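Local atomic coordinates of LpxE (Aquifex aeolicus, PDB entry 6EBU), a protein that is a membrane phosphatase of the PAP2 family that probably hydrolyses the 1-phosphate of lipid A. Residues V8-A13 / F82-P87; A13-L18 / H149-V154. The protein carries 1 engineered substitution. All blocks are in the same frame, centred on the assembly; numbering follows the deposited sequence.

In the fold
Contact 1 (8-13 with 82-87) and contact 2 (13-18 with 149-154) follow one another along the N-terminal region, share A13 and have centres about 9 Å apart. A probable hydrogen bond from N15 ND2 to E10 O, at 3.0 Å, links them, and E10 OE1 lies 2.8 Å from D153 OD1, a close approach of two like-charged groups. The later segment of each contact sends a side chain to the same sulfate, R86 through NH2 and H149 through NE2. R86 NH1 and H149 NE2 pack 3.2 Å apart. K79, G108 and R143 complete the anion site, which probably marks the phosphate pocket, as in PAP2 relatives; the N-terminal region packs on both segments that carry R86 and H149.

Contact 1. Residues V8-A13 / F82-P87; sequences VIEDFA and FNQPRP. With SO4 (sulfate ion), chain B.
Loop-against-loop packing sets V8, I9 and E10, just ahead of helix 13-24, against F82, Q84 and P85, where the chain leaves helix 61-82. The later segment closes the KX6RP motif of PAP2 phosphatases, here K79 to P87, and the N-terminal turn packs against the loop that carries R86. V8 to D11 form a type I beta turn, and the Q84 amide is laid against it. A bend at chi2 (-64°) brings CD of Q84 beside I9 CG1, 3.6 Å away. Q84 OE1 accepts a weak hydrogen bond from I9 N at 2.9 Å, with an N-H...O angle of only 127°. From another direction E10 CG approaches Q84 OE1 to 3.3 Å. The amide nitrogen of Q84 works back on its own loop: NE2 donates to F82 O at 3.2 Å, standing above that carbonyl's plane, and is also bonded to M7 O. Partners at both ends, the one at OE1 weak, favour this rotation of the amide. An alanine in place of Q84 would probably leave I9 N and the carbonyls of F82 and M7 without these mates and open a gap beside I9 CG1. E10 continues over the glutamine stem, its OE1 lying 3.6 Å from Q84 CB while hydrogen-bonding S104 OG. Nearer the surface, I9 crosses F82 at about a right angle, CD1 meeting ring atom CD1 at 3.8 Å, and V8 CG1 stands loosely near P85 CG. The R86 side chain takes no part in this packing; extended from CG to NE, it has NE and NH1 bonded to the carbonyls of W102 and V148. Its NH2 donates to sulfate O2 at 2.6 Å, with an N-H...O angle of 154°.

Contact 2. Residues A13-L18 / H149-V154; sequences ALNLEL and HFPLDV. With SO4 (sulfate ion), chain B.
N15, in the first turn of helix 13-24, lays its amide over F150 and L152 at the start of helix 151-170. CG, anti to the backbone N (chi1 -156°), is carried toward the later segment, and OD1 accepts a hydrogen bond from L152 N at 2.9 Å. That bond is bent, with an N-H...O angle of 146°, and the donor sits 31° off the carbonyl plane. N15 OD1 also rests 3.2 Å from P151 CD, an apolar neighbour. The other branch, N15 ND2, lies 3.4 Å from F150 CB and donates to E10 O, so the two ends of the amide hold different parts of the protein and its flip is set. One residue on, L16 runs side by side with F150, pointing the same way, and its CD2 comes 3.9 Å from ring atom CE1. L18, a turn beyond N15, packs CB 3.5 Å from P151 CG. Behind this interface F150 occupies the N-cap position, its own N donating to D153 OD2 at 2.8 Å, from above the carboxylate plane. H149 ND1 makes a weak, long bond to the same oxygen at 3.4 Å, and S104 OG is a further partner of it, while H149 NE2 donates to sulfate O1 at 2.8 Å. R143, H149 and D153 follow the RX5HX3D spacing of the PAP2 family, in whose relatives the histidine attacks phosphate and the aspartate orients it; sulfate at H149 NE2 and D153 at ND1, though that bond is weak, are consistent with that active site.

Contact 1. Residues V8-A13 / F82-P87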
ATOM      1  N   VAL A   8      13.097   7.649 -15.735  1.00 64.77           N
ATOM      2  CA  VAL A   8      11.707   7.499 -15.323  1.00 54.30           C
ATOM      3  C   VAL A   8      11.338   6.035 -15.531  1.00 61.17           C
ATOM      4  O   VAL A   8      11.045   5.606 -16.653  1.00 63.63           O
ATOM      5  CB  VAL A   8      10.771   8.433 -16.099  1.00 59.05           C
ATOM      6  CG1 VAL A   8       9.320   8.172 -15.718  1.00 59.36           C
ATOM      7  CG2 VAL A   8      11.135   9.886 -15.836  1.00 46.52           C
ATOM      8  N   ILE A   9      11.350   5.256 -14.444  1.00 56.84           N
ATOM      9  CA  ILE A   9      11.044   3.829 -14.535  1.00 54.27           C
ATOM     10  C   ILE A   9       9.560   3.543 -14.701  1.00 54.03           C
ATOM     11  O   ILE A   9       9.188   2.385 -14.932  1.00 62.03           O
ATOM     12  CB  ILE A   9      11.564   3.076 -13.296  1.00 51.00           C
ATOM     13  CG1 ILE A   9      10.955   3.657 -12.019  1.00 53.00           C
ATOM     14  CG2 ILE A   9      13.087   3.124 -13.234  1.00 46.72           C
ATOM     15  CD1 ILE A   9      11.347   2.914 -10.762  1.00 44.19           C
ATOM     16  N   GLU A  10       8.701   4.555 -14.595  1.00 50.64           N
ATOM     17  CA  GLU A  10       7.259   4.365 -14.693  1.00 52.41           C
ATOM     18  C   GLU A  10       6.741   4.411 -16.125  1.00 56.40           C
ATOM     19  O   GLU A  10       5.559   4.126 -16.347  1.00 66.96           O
ATOM     20  CB  GLU A  10       6.528   5.427 -13.858  1.00 42.99           C
ATOM     21  CG  GLU A  10       7.178   5.735 -12.517  1.00 50.92           C
ATOM     22  CD  GLU A  10       6.499   5.025 -11.358  1.00 51.41           C
ATOM     23  OE1 GLU A  10       6.385   5.628 -10.269  1.00 58.59           O
ATOM     24  OE2 GLU A  10       6.070   3.867 -11.535  1.00 50.34           O
ATOM     25  N   ASP A  11       7.586   4.749 -17.097  1.00 65.30           N
ATOM     26  CA  ASP A  11       7.136   4.975 -18.470  1.00 68.34           C
ATOM     27  C   ASP A  11       7.428   3.736 -19.315  1.00 65.79           C
ATOM     28  O   ASP A  11       8.352   3.695 -20.126  1.00 82.21           O
ATOM     29  CB  ASP A  11       7.806   6.230 -19.035  1.00 69.01           C
ATOM     30  CG  ASP A  11       7.267   6.639 -20.403  1.00 80.04           C
ATOM     31  OD1 ASP A  11       6.521   5.868 -21.043  1.00 85.97           O
ATOM     32  OD2 ASP A  11       7.601   7.757 -20.848  1.00 85.15           O
ATOM     33  N   PHE A  12       6.620   2.702 -19.091  1.00 64.78           N
ATOM     34  CA  PHE A  12       6.562   1.568 -20.003  1.00 61.43           C
ATOM     35  C   PHE A  12       5.100   1.210 -20.234  1.00 66.26           C
ATOM     36  O   PHE A  12       4.218   1.565 -19.446  1.00 68.21           O
ATOM     37  CB  PHE A  12       7.374   0.354 -19.509  1.00 51.97           C
ATOM     38  CG  PHE A  12       6.982  -0.150 -18.150  1.00 54.23           C
ATOM     39  CD1 PHE A  12       7.445   0.475 -17.003  1.00 59.14           C
ATOM     40  CD2 PHE A  12       6.190  -1.279 -18.018  1.00 56.00           C
ATOM     41  CE1 PHE A  12       7.101   0.000 -15.752  1.00 53.33           C
ATOM     42  CE2 PHE A  12       5.844  -1.758 -16.769  1.00 62.62           C
ATOM     43  CZ  PHE A  12       6.302  -1.120 -15.636  1.00 49.85           C
ATOM     44  N   ALA A  13       4.850   0.516 -21.349  1.00 66.18           N
ATOM     45  CA  ALA A  13       3.488   0.381 -21.858  1.00 66.07           C
ATOM     46  C   ALA A  13       2.582  -0.323 -20.856  1.00 58.20           C
ATOM     47  O   ALA A  13       1.448   0.110 -20.617  1.00 51.21           O
ATOM     48  CB  ALA A  13       3.501  -0.365 -23.194  1.00 60.27           C
ATOM     49  N   PHE A  82      14.907   7.127  -5.991  1.00 60.67           N
ATOM     50  CA  PHE A  82      14.310   7.133  -7.323  1.00 55.26           C
ATOM     51  C   PHE A  82      13.571   8.431  -7.623  1.00 63.97           C
ATOM     52  O   PHE A  82      13.610   8.904  -8.766  1.00 67.29           O
ATOM     53  CB  PHE A  82      13.365   5.944  -7.479  1.00 53.07           C
ATOM     54  CG  PHE A  82      14.069   4.645  -7.757  1.00 61.38           C
ATOM     55  CD1 PHE A  82      14.443   4.309  -9.047  1.00 56.60           C
ATOM     56  CD2 PHE A  82      14.360   3.763  -6.729  1.00 54.07           C
ATOM     57  CE1 PHE A  82      15.092   3.118  -9.308  1.00 56.14           C
ATOM     58  CE2 PHE A  82      15.012   2.569  -6.985  1.00 48.63           C
ATOM     59  CZ  PHE A  82      15.376   2.247  -8.276  1.00 53.45           C
ATOM     60  N   ASN A  83      12.909   9.013  -6.626  1.00 61.39           N
ATOM     61  CA  ASN A  83      12.144  10.254  -6.763  1.00 56.72           C
ATOM     62  C   ASN A  83      11.329  10.266  -8.053  1.00 60.58           C
ATOM     63  O   ASN A  83      11.523  11.095  -8.943  1.00 66.85           O
ATOM     64  CB  ASN A  83      13.051  11.478  -6.687  1.00 58.23           C
ATOM     65  CG  ASN A  83      12.282  12.749  -6.374  1.00 71.24           C
ATOM     66  OD1 ASN A  83      11.094  12.711  -6.042  1.00 69.32           O
ATOM     67  ND2 ASN A  83      12.958  13.883  -6.475  1.00 85.09           N
ATOM     68  N   GLN A  84      10.411   9.330  -8.130  1.00 59.52           N
ATOM     69  CA  GLN A  84       9.641   9.200  -9.353  1.00 54.88           C
ATOM     70  C   GLN A  84       8.415  10.108  -9.328  1.00 48.85           C
ATOM     71  O   GLN A  84       7.839  10.365  -8.265  1.00 47.30           O
ATOM     72  CB  GLN A  84       9.200   7.753  -9.552  1.00 46.41           C
ATOM     73  CG  GLN A  84      10.325   6.814  -9.948  1.00 50.38           C
ATOM     74  CD  GLN A  84      10.916   7.151 -11.302  1.00 58.22           C
ATOM     75  OE1 GLN A  84      10.296   6.920 -12.340  1.00 52.01           O
ATOM     76  NE2 GLN A  84      12.125   7.701 -11.298  1.00 58.48           N
ATOM     77  N   PRO A  85       8.007  10.615 -10.486  1.00 51.48           N
ATOM     78  CA  PRO A  85       6.778  11.406 -10.554  1.00 52.44           C
ATOM     79  C   PRO A  85       5.544  10.523 -10.470  1.00 39.62           C
ATOM     80  O   PRO A  85       5.515   9.398 -10.974  1.00 43.25           O
ATOM     81  CB  PRO A  85       6.876  12.087 -11.925  1.00 48.42           C
ATOM     82  CG  PRO A  85       7.687  11.125 -12.743  1.00 42.67           C
ATOM     83  CD  PRO A  85       8.695  10.542 -11.787  1.00 45.80           C
ATOM     84  N   ARG A  86       4.520  11.048  -9.810  1.00 41.39           N
ATOM     85  CA  ARG A  86       3.240  10.370  -9.724  1.00 47.92           C
ATOM     86  C   ARG A  86       2.470  10.565 -11.027  1.00 47.39           C
ATOM     87  O   ARG A  86       2.877  11.349 -11.887  1.00 46.24           O
ATOM     88  CB  ARG A  86       2.474  10.888  -8.508  1.00 39.08           C
ATOM     89  CG  ARG A  86       3.087  10.462  -7.178  1.00 40.34           C
ATOM     90  CD  ARG A  86       2.351  11.068  -6.002  1.00 42.03           C
ATOM     91  NE  ARG A  86       2.952  10.707  -4.721  1.00 44.22           N
ATOM     92  CZ  ARG A  86       2.524   9.728  -3.928  1.00 43.00           C
ATOM     93  NH1 ARG A  86       1.476   8.989  -4.270  1.00 39.81           N
ATOM     94  NH2 ARG A  86       3.148   9.492  -2.784  1.00 44.33           N
ATOM     95  N   PRO A  87       1.360   9.840 -11.217  1.00 48.59           N
ATOM     96  CA  PRO A  87       0.608   9.968 -12.478  1.00 39.34           C
ATOM     97  C   PRO A  87       0.178  11.383 -12.830  1.00 37.82           C
ATOM     98  O   PRO A  87       0.109  11.711 -14.020  1.00 49.70           O
ATOM     99  CB  PRO A  87      -0.603   9.058 -12.240  1.00 43.61           C
ATOM    100  CG  PRO A  87      -0.076   7.997 -11.344  1.00 41.21           C
ATOM    101  CD  PRO A  87       0.888   8.691 -10.420  1.00 40.42           C
TER
HETATM  102  S   SO4 B 201       2.290   6.753  -0.479  1.00 53.74           S
HETATM  103  O1  SO4 B 201       1.129   5.955  -0.868  1.00 53.58           O
HETATM  104  O2  SO4 B 201       2.055   8.153  -0.812  1.00 53.46           O
HETATM  105  O3  SO4 B 201       3.461   6.267  -1.202  1.00 52.52           O
HETATM  106  O4  SO4 B 201       2.513   6.625   0.959  1.00 51.47           O

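Contact 2. Residues A13-L18 / H149-V154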
ATOM      1  N   ALA A  13       4.850   0.516 -21.349  1.00 66.18           N
ATOM      2  CA  ALA A  13       3.488   0.381 -21.858  1.00 66.07           C
ATOM      3  C   ALA A  13       2.582  -0.323 -20.856  1.00 58.20           C
ATOM      4  O   ALA A  13       1.448   0.110 -20.617  1.00 51.21           O
ATOM      5  CB  ALA A  13       3.501  -0.365 -23.194  1.00 60.27           C
ATOM      6  N   LEU A  14       3.068  -1.410 -20.252  1.00 58.89           N
ATOM      7  CA  LEU A  14       2.241  -2.174 -19.324  1.00 49.20           C
ATOM      8  C   LEU A  14       1.838  -1.333 -18.120  1.00 58.70           C
ATOM      9  O   LEU A  14       0.706  -1.434 -17.633  1.00 55.36           O
ATOM     10  CB  LEU A  14       2.982  -3.434 -18.881  1.00 53.42           C
ATOM     11  CG  LEU A  14       2.304  -4.322 -17.835  1.00 61.93           C
ATOM     12  CD1 LEU A  14       0.913  -4.727 -18.292  1.00 57.10           C
ATOM     13  CD2 LEU A  14       3.155  -5.549 -17.552  1.00 58.74           C
ATOM     14  N   ASN A  15       2.748  -0.486 -17.632  1.00 52.02           N
ATOM     15  CA  ASN A  15       2.441   0.352 -16.478  1.00 52.10           C
ATOM     16  C   ASN A  15       1.375   1.387 -16.810  1.00 52.06           C
ATOM     17  O   ASN A  15       0.443   1.601 -16.026  1.00 55.81           O
ATOM     18  CB  ASN A  15       3.710   1.040 -15.979  1.00 52.32           C
ATOM     19  CG  ASN A  15       3.629   1.429 -14.517  1.00 54.12           C
ATOM     20  OD1 ASN A  15       2.843   0.867 -13.753  1.00 50.90           O
ATOM     21  ND2 ASN A  15       4.449   2.394 -14.118  1.00 52.32           N
ATOM     22  N   LEU A  16       1.495   2.041 -17.967  1.00 57.13           N
ATOM     23  CA  LEU A  16       0.576   3.121 -18.309  1.00 49.06           C
ATOM     24  C   LEU A  16      -0.787   2.590 -18.736  1.00 46.37           C
ATOM     25  O   LEU A  16      -1.817   3.188 -18.405  1.00 47.34           O
ATOM     26  CB  LEU A  16       1.180   3.991 -19.412  1.00 55.24           C
ATOM     27  CG  LEU A  16       2.547   4.615 -19.117  1.00 56.28           C
ATOM     28  CD1 LEU A  16       2.940   5.581 -20.222  1.00 47.58           C
ATOM     29  CD2 LEU A  16       2.553   5.311 -17.762  1.00 50.90           C
ATOM     30  N   GLU A  17      -0.816   1.476 -19.469  1.00 50.33           N
ATOM     31  CA  GLU A  17      -2.095   0.908 -19.887  1.00 55.06           C
ATOM     32  C   GLU A  17      -2.869   0.364 -18.693  1.00 51.46           C
ATOM     33  O   GLU A  17      -4.093   0.520 -18.617  1.00 52.64           O
ATOM     34  CB  GLU A  17      -1.870  -0.185 -20.931  1.00 53.12           C
ATOM     35  N   LEU A  18      -2.172  -0.279 -17.752  1.00 59.79           N
ATOM     36  CA  LEU A  18      -2.832  -0.756 -16.541  1.00 50.18           C
ATOM     37  C   LEU A  18      -3.385   0.404 -15.724  1.00 54.55           C
ATOM     38  O   LEU A  18      -4.498   0.321 -15.190  1.00 47.63           O
ATOM     39  CB  LEU A  18      -1.862  -1.582 -15.698  1.00 64.00           C
ATOM     40  CG  LEU A  18      -1.600  -3.036 -16.090  1.00 67.61           C
ATOM     41  CD1 LEU A  18      -1.207  -3.843 -14.862  1.00 58.65           C
ATOM     42  CD2 LEU A  18      -2.815  -3.646 -16.768  1.00 73.60           C
ATOM     43  N   HIS A 149      -0.721   6.784  -7.761  1.00 38.88           N
ATOM     44  CA  HIS A 149       0.305   5.766  -7.926  1.00 33.77           C
ATOM     45  C   HIS A 149       0.094   5.036  -9.244  1.00 40.66           C
ATOM     46  O   HIS A 149      -1.008   5.012  -9.799  1.00 40.38           O
ATOM     47  CB  HIS A 149       0.305   4.758  -6.765  1.00 34.90           C
ATOM     48  CG  HIS A 149       1.038   5.233  -5.548  1.00 48.92           C
ATOM     49  ND1 HIS A 149       2.398   5.458  -5.537  1.00 49.44           N
ATOM     50  CD2 HIS A 149       0.600   5.517  -4.298  1.00 43.98           C
ATOM     51  CE1 HIS A 149       2.766   5.864  -4.335  1.00 40.94           C
ATOM     52  NE2 HIS A 149       1.694   5.911  -3.565  1.00 44.99           N
ATOM     53  N   PHE A 150       1.183   4.451  -9.743  1.00 37.87           N
ATOM     54  CA  PHE A 150       1.202   3.548 -10.879  1.00 39.60           C
ATOM     55  C   PHE A 150       1.125   2.107 -10.402  1.00 43.08           C
ATOM     56  O   PHE A 150       1.474   1.803  -9.257  1.00 39.42           O
ATOM     57  CB  PHE A 150       2.479   3.746 -11.694  1.00 38.65           C
ATOM     58  CG  PHE A 150       2.595   5.095 -12.339  1.00 44.17           C
ATOM     59  CD1 PHE A 150       1.915   5.378 -13.510  1.00 43.48           C
ATOM     60  CD2 PHE A 150       3.404   6.072 -11.785  1.00 46.09           C
ATOM     61  CE1 PHE A 150       2.032   6.620 -14.114  1.00 48.10           C
ATOM     62  CE2 PHE A 150       3.525   7.313 -12.383  1.00 40.78           C
ATOM     63  CZ  PHE A 150       2.839   7.585 -13.549  1.00 39.18           C
ATOM     64  N   PRO A 151       0.664   1.193 -11.260  1.00 42.17           N
ATOM     65  CA  PRO A 151       0.675  -0.232 -10.890  1.00 39.82           C
ATOM     66  C   PRO A 151       2.041  -0.753 -10.477  1.00 40.41           C
ATOM     67  O   PRO A 151       2.118  -1.673  -9.653  1.00 43.43           O
ATOM     68  CB  PRO A 151       0.172  -0.918 -12.166  1.00 41.58           C
ATOM     69  CG  PRO A 151      -0.724   0.099 -12.786  1.00 36.03           C
ATOM     70  CD  PRO A 151      -0.090   1.435 -12.503  1.00 44.66           C
ATOM     71  N   LEU A 152       3.123  -0.199 -11.028  1.00 45.95           N
ATOM     72  CA  LEU A 152       4.458  -0.607 -10.599  1.00 45.78           C
ATOM     73  C   LEU A 152       4.687  -0.279  -9.127  1.00 40.58           C
ATOM     74  O   LEU A 152       5.296  -1.068  -8.395  1.00 38.60           O
ATOM     75  CB  LEU A 152       5.517   0.070 -11.468  1.00 50.22           C
ATOM     76  CG  LEU A 152       6.966  -0.049 -10.989  1.00 51.53           C
ATOM     77  CD1 LEU A 152       7.425  -1.500 -11.023  1.00 41.20           C
ATOM     78  CD2 LEU A 152       7.891   0.833 -11.815  1.00 42.97           C
ATOM     79  N   ASP A 153       4.197   0.879  -8.677  1.00 42.67           N
ATOM     80  CA  ASP A 153       4.406   1.292  -7.292  1.00 43.82           C
ATOM     81  C   ASP A 153       3.667   0.381  -6.321  1.00 43.40           C
ATOM     82  O   ASP A 153       4.199   0.038  -5.258  1.00 36.98           O
ATOM     83  CB  ASP A 153       3.955   2.738  -7.098  1.00 46.09           C
ATOM     84  CG  ASP A 153       4.474   3.662  -8.175  1.00 42.52           C
ATOM     85  OD1 ASP A 153       5.602   3.436  -8.663  1.00 47.05           O
ATOM     86  OD2 ASP A 153       3.755   4.621  -8.529  1.00 36.94           O
ATOM     87  N   VAL A 154       2.438  -0.013  -6.658  1.00 44.72           N
ATOM     88  CA  VAL A 154       1.667  -0.826  -5.725  1.00 41.39           C
ATOM     89  C   VAL A 154       2.101  -2.285  -5.784  1.00 37.65           C
ATOM     90  O   VAL A 154       1.999  -3.005  -4.785  1.00 46.38           O
ATOM     91  CB  VAL A 154       0.158  -0.667  -5.984  1.00 43.22           C
ATOM     92  CG1 VAL A 154      -0.205   0.807  -6.107  1.00 41.24           C
ATOM     93  CG2 VAL A 154      -0.267  -1.433  -7.222  1.00 51.73           C
TER
HETATM   94  S   SO4 B 201       2.290   6.753  -0.479  1.00 53.74           S
HETATM   95  O1  SO4 B 201       1.129   5.955  -0.868  1.00 53.58           O
HETATM   96  O2  SO4 B 201       2.055   8.153  -0.812  1.00 53.46           O
HETATM   97  O3  SO4 B 201       3.461   6.267  -1.202  1.00 52.52           O
HETATM   98  O4  SO4 B 201       2.513   6.625   0.959  1.00 51.47           O